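Local coordinates for Lin1889 protein (Listeria innocua Clip11262, PDB 3B57) that is of unknown function but binds a magnesium ion through an HD-type metal site and is probably a phosphohydrolase of the HD superfamily, at residues T157-K169 and K182-E196. Numbering follows the deposited sequence.
Sequences TLQHFYDKLLLIK and KEKQKIMQDFIQALE
Tyr162 OH faces both carboxylate oxygens of Glu196, 2.8 Å from OE1 and 2.9 Å from OE2, the two side chains coming from opposite directions, with OE2 near the plane of the tyrosine ring at its edge and the flat groups turned 36° apart. This polar pair borders one end of an antiparallel helical hairpin, in which the C-terminal helices 157-171 and 182-198 of this all-helical HD-domain protein pack with segment axes inclined at 147° and 10.0 Å apart at their closest. Further inward Ile192 divides its branches between two rings: CG2 lies 3.8 Å from Tyr162 CZ, while CD1 sits over one face of Phe161 in a CH-pi contact, 3.9 Å from the ring centroid. Leu165 CD1, from the same helix as Phe161, lies over the centre of the opposite face, so the ring is held between aliphatic groups of both helices. Met188, present as selenomethionine, makes an oblique Met-aromatic contact, its SE 5.3 Å from the centroid of the Phe161 ring. With CG of Met188 anti to the backbone N (chi1 -169°), that atom meets the ring edge in plane, and the bend at chi3 brings CE to 3.7 Å from Phe161 CE2. Ala130 of the second subunit packs on Phe191 and Leu195, so helix 182-198 takes part in the subunit interface. Beside Tyr162, Leu158 spreads its methyls, CD2 toward Glu196 and CD1 to within 3.7 Å of Leu195 CD1.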
loop_
_atom_site.group_PDB
_atom_site.type_symbol
_atom_site.label_atom_id
_atom_site.label_comp_id
_atom_site.label_asym_id
_atom_site.label_seq_id
_atom_site.Cartn_x
_atom_site.Cartn_y
_atom_site.Cartn_z
ATOM N N THR A 157 3.726 -7.139 6.945
ATOM C CA THR A 157 3.024 -5.864 6.994
ATOM C C THR A 157 1.568 -6.120 7.409
ATOM O O THR A 157 1.008 -5.385 8.227
ATOM C CB THR A 157 3.077 -5.161 5.610
ATOM O OG1 THR A 157 4.442 -4.903 5.263
ATOM C CG2 THR A 157 2.314 -3.839 5.628
ATOM N N LEU A 158 0.958 -7.173 6.861
ATOM C CA LEU A 158 -0.419 -7.500 7.218
ATOM C C LEU A 158 -0.573 -7.570 8.726
ATOM O O LEU A 158 -1.527 -7.037 9.272
ATOM C CB LEU A 158 -0.863 -8.848 6.630
ATOM C CG LEU A 158 -2.245 -9.333 7.128
ATOM C CD1 LEU A 158 -3.347 -8.573 6.418
ATOM C CD2 LEU A 158 -2.418 -10.830 6.887
ATOM N N GLN A 159 0.367 -8.222 9.401
ATOM C CA GLN A 159 0.282 -8.364 10.848
ATOM C C GLN A 159 0.358 -7.021 11.574
ATOM O O GLN A 159 -0.254 -6.842 12.632
ATOM C CB GLN A 159 1.374 -9.307 11.359
ATOM C CG GLN A 159 1.130 -9.790 12.791
ATOM C CD GLN A 159 -0.239 -10.453 12.975
ATOM O OE1 GLN A 159 -0.861 -10.347 14.040
ATOM N NE2 GLN A 159 -0.706 -11.146 11.938
ATOM N N HIS A 160 1.103 -6.082 11.002
ATOM C CA HIS A 160 1.220 -4.756 11.586
ATOM C C HIS A 160 -0.195 -4.165 11.758
ATOM O O HIS A 160 -0.462 -3.413 12.699
ATOM C CB HIS A 160 2.090 -3.874 10.686
ATOM C CG HIS A 160 2.335 -2.508 11.239
ATOM N ND1 HIS A 160 2.878 -2.297 12.488
ATOM C CD2 HIS A 160 2.066 -1.281 10.734
ATOM C CE1 HIS A 160 2.930 -0.999 12.730
ATOM N NE2 HIS A 160 2.443 -0.360 11.682
ATOM N N PHE A 161 -1.107 -4.519 10.854
ATOM C CA PHE A 161 -2.483 -4.038 10.960
ATOM C C PHE A 161 -3.183 -4.602 12.192
ATOM O O PHE A 161 -3.973 -3.914 12.833
ATOM C CB PHE A 161 -3.304 -4.403 9.718
ATOM C CG PHE A 161 -3.059 -3.500 8.538
ATOM C CD1 PHE A 161 -1.883 -3.587 7.808
ATOM C CD2 PHE A 161 -4.005 -2.554 8.162
ATOM C CE1 PHE A 161 -1.660 -2.744 6.725
ATOM C CE2 PHE A 161 -3.781 -1.714 7.080
ATOM C CZ PHE A 161 -2.613 -1.809 6.364
ATOM N N TYR A 162 -2.905 -5.855 12.524
ATOM C CA TYR A 162 -3.528 -6.455 13.691
ATOM C C TYR A 162 -2.841 -6.072 15.001
ATOM O O TYR A 162 -3.467 -6.079 16.059
ATOM C CB TYR A 162 -3.553 -7.972 13.540
ATOM C CG TYR A 162 -4.544 -8.447 12.505
ATOM C CD1 TYR A 162 -5.911 -8.165 12.631
ATOM C CD2 TYR A 162 -4.126 -9.177 11.397
ATOM C CE1 TYR A 162 -6.832 -8.605 11.671
ATOM C CE2 TYR A 162 -5.036 -9.615 10.436
ATOM C CZ TYR A 162 -6.376 -9.327 10.580
ATOM O OH TYR A 162 -7.266 -9.757 9.634
ATOM N N ASP A 163 -1.560 -5.729 14.921
ATOM C CA ASP A 163 -0.797 -5.370 16.108
ATOM C C ASP A 163 -0.891 -3.900 16.494
ATOM O O ASP A 163 -1.065 -3.589 17.669
ATOM C CB ASP A 163 0.679 -5.752 15.935
ATOM C CG ASP A 163 0.898 -7.262 15.846
ATOM O OD1 ASP A 163 -0.068 -8.042 16.065
ATOM O OD2 ASP A 163 2.054 -7.660 15.561
ATOM N N LYS A 164 -0.769 -2.999 15.521
ATOM C CA LYS A 164 -0.845 -1.567 15.803
ATOM C C LYS A 164 -2.043 -0.886 15.168
ATOM O O LYS A 164 -3.070 -0.696 15.802
ATOM C CB LYS A 164 0.411 -0.843 15.317
ATOM C CG LYS A 164 1.646 -1.015 16.174
ATOM C CD LYS A 164 2.381 0.327 16.313
ATOM C CE LYS A 164 3.876 0.143 16.599
ATOM N NZ LYS A 164 4.665 -0.201 15.367
ATOM N N LEU A 165 -1.876 -0.515 13.906
ATOM C CA LEU A 165 -2.884 0.183 13.134
ATOM C C LEU A 165 -4.327 0.060 13.594
ATOM O O LEU A 165 -4.909 1.041 14.060
ATOM C CB LEU A 165 -2.763 -0.223 11.670
ATOM C CG LEU A 165 -1.355 -0.021 11.087
ATOM C CD1 LEU A 165 -1.439 -0.160 9.577
ATOM C CD2 LEU A 165 -0.795 1.352 11.453
ATOM N N LEU A 166 -4.912 -1.129 13.460
ATOM C CA LEU A 166 -6.307 -1.360 13.855
ATOM C C LEU A 166 -6.629 -0.960 15.293
ATOM O O LEU A 166 -7.774 -0.619 15.607
ATOM C CB LEU A 166 -6.674 -2.827 13.625
ATOM C CG LEU A 166 -7.531 -3.138 12.386
ATOM C CD1 LEU A 166 -6.968 -2.466 11.156
ATOM C CD2 LEU A 166 -7.593 -4.650 12.178
ATOM N N LEU A 167 -5.608 -0.993 16.146
ATOM C CA LEU A 167 -5.729 -0.622 17.553
ATOM C C LEU A 167 -5.689 0.888 17.802
ATOM O O LEU A 167 -6.219 1.366 18.809
ATOM C CB LEU A 167 -4.608 -1.267 18.359
ATOM C CG LEU A 167 -4.894 -2.653 18.896
ATOM C CD1 LEU A 167 -5.987 -2.561 19.954
ATOM C CD2 LEU A 167 -5.311 -3.546 17.757
ATOM N N ILE A 168 -5.043 1.626 16.901
ATOM C CA ILE A 168 -4.919 3.074 17.025
ATOM C C ILE A 168 -6.282 3.732 17.183
ATOM O O ILE A 168 -6.504 4.499 18.114
ATOM C CB ILE A 168 -4.199 3.688 15.793
ATOM C CG1 ILE A 168 -2.734 3.267 15.772
ATOM C CG2 ILE A 168 -4.257 5.211 15.848
ATOM C CD1 ILE A 168 -1.994 3.730 14.543
ATOM N N LYS A 169 -7.193 3.430 16.271
ATOM C CA LYS A 169 -8.537 3.988 16.317
ATOM C C LYS A 169 -9.120 4.083 17.729
ATOM O O LYS A 169 -9.888 4.994 18.026
ATOM C CB LYS A 169 -9.448 3.146 15.422
ATOM C CG LYS A 169 -10.907 3.100 15.818
ATOM C CD LYS A 169 -11.610 4.408 15.574
ATOM C CE LYS A 169 -13.112 4.174 15.512
ATOM N NZ LYS A 169 -13.588 3.360 16.671
ATOM N N LYS A 182 -13.665 6.960 12.229
ATOM C CA LYS A 182 -14.644 5.954 11.854
ATOM C C LYS A 182 -14.524 5.546 10.391
ATOM O O LYS A 182 -14.247 4.384 10.094
ATOM C CB LYS A 182 -16.067 6.440 12.147
ATOM C CG LYS A 182 -17.140 5.350 11.974
ATOM C CD LYS A 182 -18.527 5.804 12.433
ATOM C CE LYS A 182 -18.507 6.281 13.887
ATOM N NZ LYS A 182 -19.841 6.791 14.332
ATOM N N GLU A 183 -14.731 6.482 9.472
ATOM C CA GLU A 183 -14.617 6.138 8.055
ATOM C C GLU A 183 -13.289 5.450 7.750
ATOM O O GLU A 183 -13.226 4.541 6.916
ATOM C CB GLU A 183 -14.732 7.380 7.185
ATOM C CG GLU A 183 -16.094 7.988 7.184
ATOM C CD GLU A 183 -16.503 8.398 5.792
ATOM O OE1 GLU A 183 -15.714 9.120 5.142
ATOM O OE2 GLU A 183 -17.604 7.998 5.349
ATOM N N LYS A 184 -12.231 5.885 8.428
ATOM C CA LYS A 184 -10.915 5.308 8.226
ATOM C C LYS A 184 -10.867 3.866 8.716
ATOM O O LYS A 184 -10.514 2.965 7.957
ATOM C CB LYS A 184 -9.850 6.139 8.942
ATOM C CG LYS A 184 -9.625 7.518 8.337
ATOM C CD LYS A 184 -8.335 8.146 8.852
ATOM C CE LYS A 184 -7.945 9.370 8.043
ATOM N NZ LYS A 184 -6.462 9.588 8.041
ATOM N N GLN A 185 -11.227 3.649 9.979
ATOM C CA GLN A 185 -11.220 2.307 10.557
ATOM C C GLN A 185 -12.103 1.368 9.752
ATOM O O GLN A 185 -12.020 0.154 9.906
ATOM C CB GLN A 185 -11.727 2.340 11.997
ATOM C CG GLN A 185 -11.766 0.974 12.672
ATOM C CD GLN A 185 -10.424 0.576 13.258
ATOM O OE1 GLN A 185 -10.319 -0.411 13.989
ATOM N NE2 GLN A 185 -9.383 1.349 12.943
ATOM N N LYS A 186 -12.964 1.923 8.907
ATOM C CA LYS A 186 -13.833 1.073 8.115
ATOM C C LYS A 186 -13.120 0.568 6.880
ATOM O O LYS A 186 -12.888 -0.630 6.743
ATOM C CB LYS A 186 -15.102 1.812 7.701
ATOM C CG LYS A 186 -15.949 1.061 6.682
ATOM C CD LYS A 186 -17.151 1.900 6.247
ATOM C CE LYS A 186 -17.970 1.190 5.168
ATOM N NZ LYS A 186 -18.196 -0.254 5.515
ATOM N N ILE A 187 -12.767 1.484 5.984
ATOM C CA ILE A 187 -12.084 1.115 4.751
ATOM C C ILE A 187 -10.878 0.229 5.058
ATOM O O ILE A 187 -10.535 -0.673 4.302
ATOM C CB ILE A 187 -11.635 2.372 3.993
ATOM C CG1 ILE A 187 -11.655 2.094 2.481
ATOM C CG2 ILE A 187 -10.288 2.852 4.522
ATOM C CD1 ILE A 187 -10.687 1.048 1.997
HETATM N N MSE A 188 -10.249 0.484 6.192
HETATM C CA MSE A 188 -9.096 -0.287 6.593
HETATM C C MSE A 188 -9.557 -1.708 6.885
HETATM O O MSE A 188 -8.920 -2.679 6.480
HETATM C CB MSE A 188 -8.479 0.349 7.829
HETATM C CG MSE A 188 -7.130 -0.195 8.184
HETATM SE SE MSE A 188 -6.197 0.949 9.410
HETATM C CE MSE A 188 -4.893 1.610 8.166
ATOM N N GLN A 189 -10.683 -1.823 7.580
ATOM C CA GLN A 189 -11.238 -3.124 7.919
ATOM C C GLN A 189 -11.642 -3.841 6.623
ATOM O O GLN A 189 -11.324 -5.014 6.427
ATOM C CB GLN A 189 -12.434 -2.938 8.851
ATOM C CG GLN A 189 -12.500 -3.967 9.967
ATOM C CD GLN A 189 -12.689 -3.331 11.342
ATOM O OE1 GLN A 189 -13.515 -2.420 11.507
ATOM N NE2 GLN A 189 -11.935 -3.819 12.340
ATOM N N ASP A 190 -12.326 -3.125 5.735
ATOM C CA ASP A 190 -12.729 -3.697 4.462
ATOM C C ASP A 190 -11.510 -4.112 3.666
ATOM O O ASP A 190 -11.465 -5.209 3.108
ATOM C CB ASP A 190 -13.549 -2.697 3.660
ATOM C CG ASP A 190 -14.951 -2.553 4.190
ATOM O OD1 ASP A 190 -15.272 -3.235 5.197
ATOM O OD2 ASP A 190 -15.729 -1.762 3.607
ATOM N N PHE A 191 -10.516 -3.236 3.612
ATOM C CA PHE A 191 -9.302 -3.550 2.882
ATOM C C PHE A 191 -8.706 -4.856 3.408
ATOM O O PHE A 191 -8.432 -5.770 2.629
ATOM C CB PHE A 191 -8.293 -2.410 3.005
ATOM C CG PHE A 191 -6.940 -2.758 2.482
ATOM C CD1 PHE A 191 -5.893 -3.038 3.359
ATOM C CD2 PHE A 191 -6.725 -2.893 1.118
ATOM C CE1 PHE A 191 -4.648 -3.455 2.887
ATOM C CE2 PHE A 191 -5.486 -3.311 0.635
ATOM C CZ PHE A 191 -4.444 -3.595 1.528
ATOM N N ILE A 192 -8.515 -4.954 4.724
ATOM C CA ILE A 192 -7.964 -6.175 5.309
ATOM C C ILE A 192 -8.781 -7.422 4.955
ATOM O O ILE A 192 -8.232 -8.415 4.464
ATOM C CB ILE A 192 -7.832 -6.069 6.846
ATOM C CG1 ILE A 192 -6.715 -5.096 7.181
ATOM C CG2 ILE A 192 -7.492 -7.432 7.441
ATOM C CD1 ILE A 192 -5.408 -5.422 6.453
ATOM N N GLN A 193 -10.085 -7.377 5.201
ATOM C CA GLN A 193 -10.919 -8.513 4.873
ATOM C C GLN A 193 -10.611 -8.927 3.444
ATOM O O GLN A 193 -10.188 -10.050 3.197
ATOM C CB GLN A 193 -12.388 -8.143 5.031
ATOM C CG GLN A 193 -12.725 -7.776 6.459
ATOM C CD GLN A 193 -14.148 -7.276 6.625
ATOM O OE1 GLN A 193 -15.097 -7.940 6.197
ATOM N NE2 GLN A 193 -14.308 -6.102 7.252
ATOM N N ALA A 194 -10.780 -7.997 2.513
ATOM C CA ALA A 194 -10.520 -8.265 1.107
ATOM C C ALA A 194 -9.110 -8.801 0.854
ATOM O O ALA A 194 -8.920 -9.635 -0.026
ATOM C CB ALA A 194 -10.750 -6.999 0.285
ATOM N N LEU A 195 -8.120 -8.337 1.611
ATOM C CA LEU A 195 -6.759 -8.820 1.392
ATOM C C LEU A 195 -6.695 -10.309 1.696
ATOM O O LEU A 195 -6.493 -11.120 0.796
ATOM C CB LEU A 195 -5.740 -8.072 2.275
ATOM C CG LEU A 195 -4.305 -7.908 1.718
ATOM C CD1 LEU A 195 -3.295 -7.683 2.840
ATOM C CD2 LEU A 195 -3.927 -9.133 0.931
ATOM N N GLU A 196 -6.894 -10.665 2.964
ATOM C CA GLU A 196 -6.829 -12.062 3.401
ATOM C C GLU A 196 -7.673 -13.003 2.563
ATOM O O GLU A 196 -7.430 -14.211 2.528
ATOM C CB GLU A 196 -7.251 -12.180 4.862
ATOM C CG GLU A 196 -6.299 -11.496 5.800
ATOM C CD GLU A 196 -6.746 -11.568 7.243
ATOM O OE1 GLU A 196 -7.956 -11.369 7.504
ATOM O OE2 GLU A 196 -5.885 -11.808 8.120
#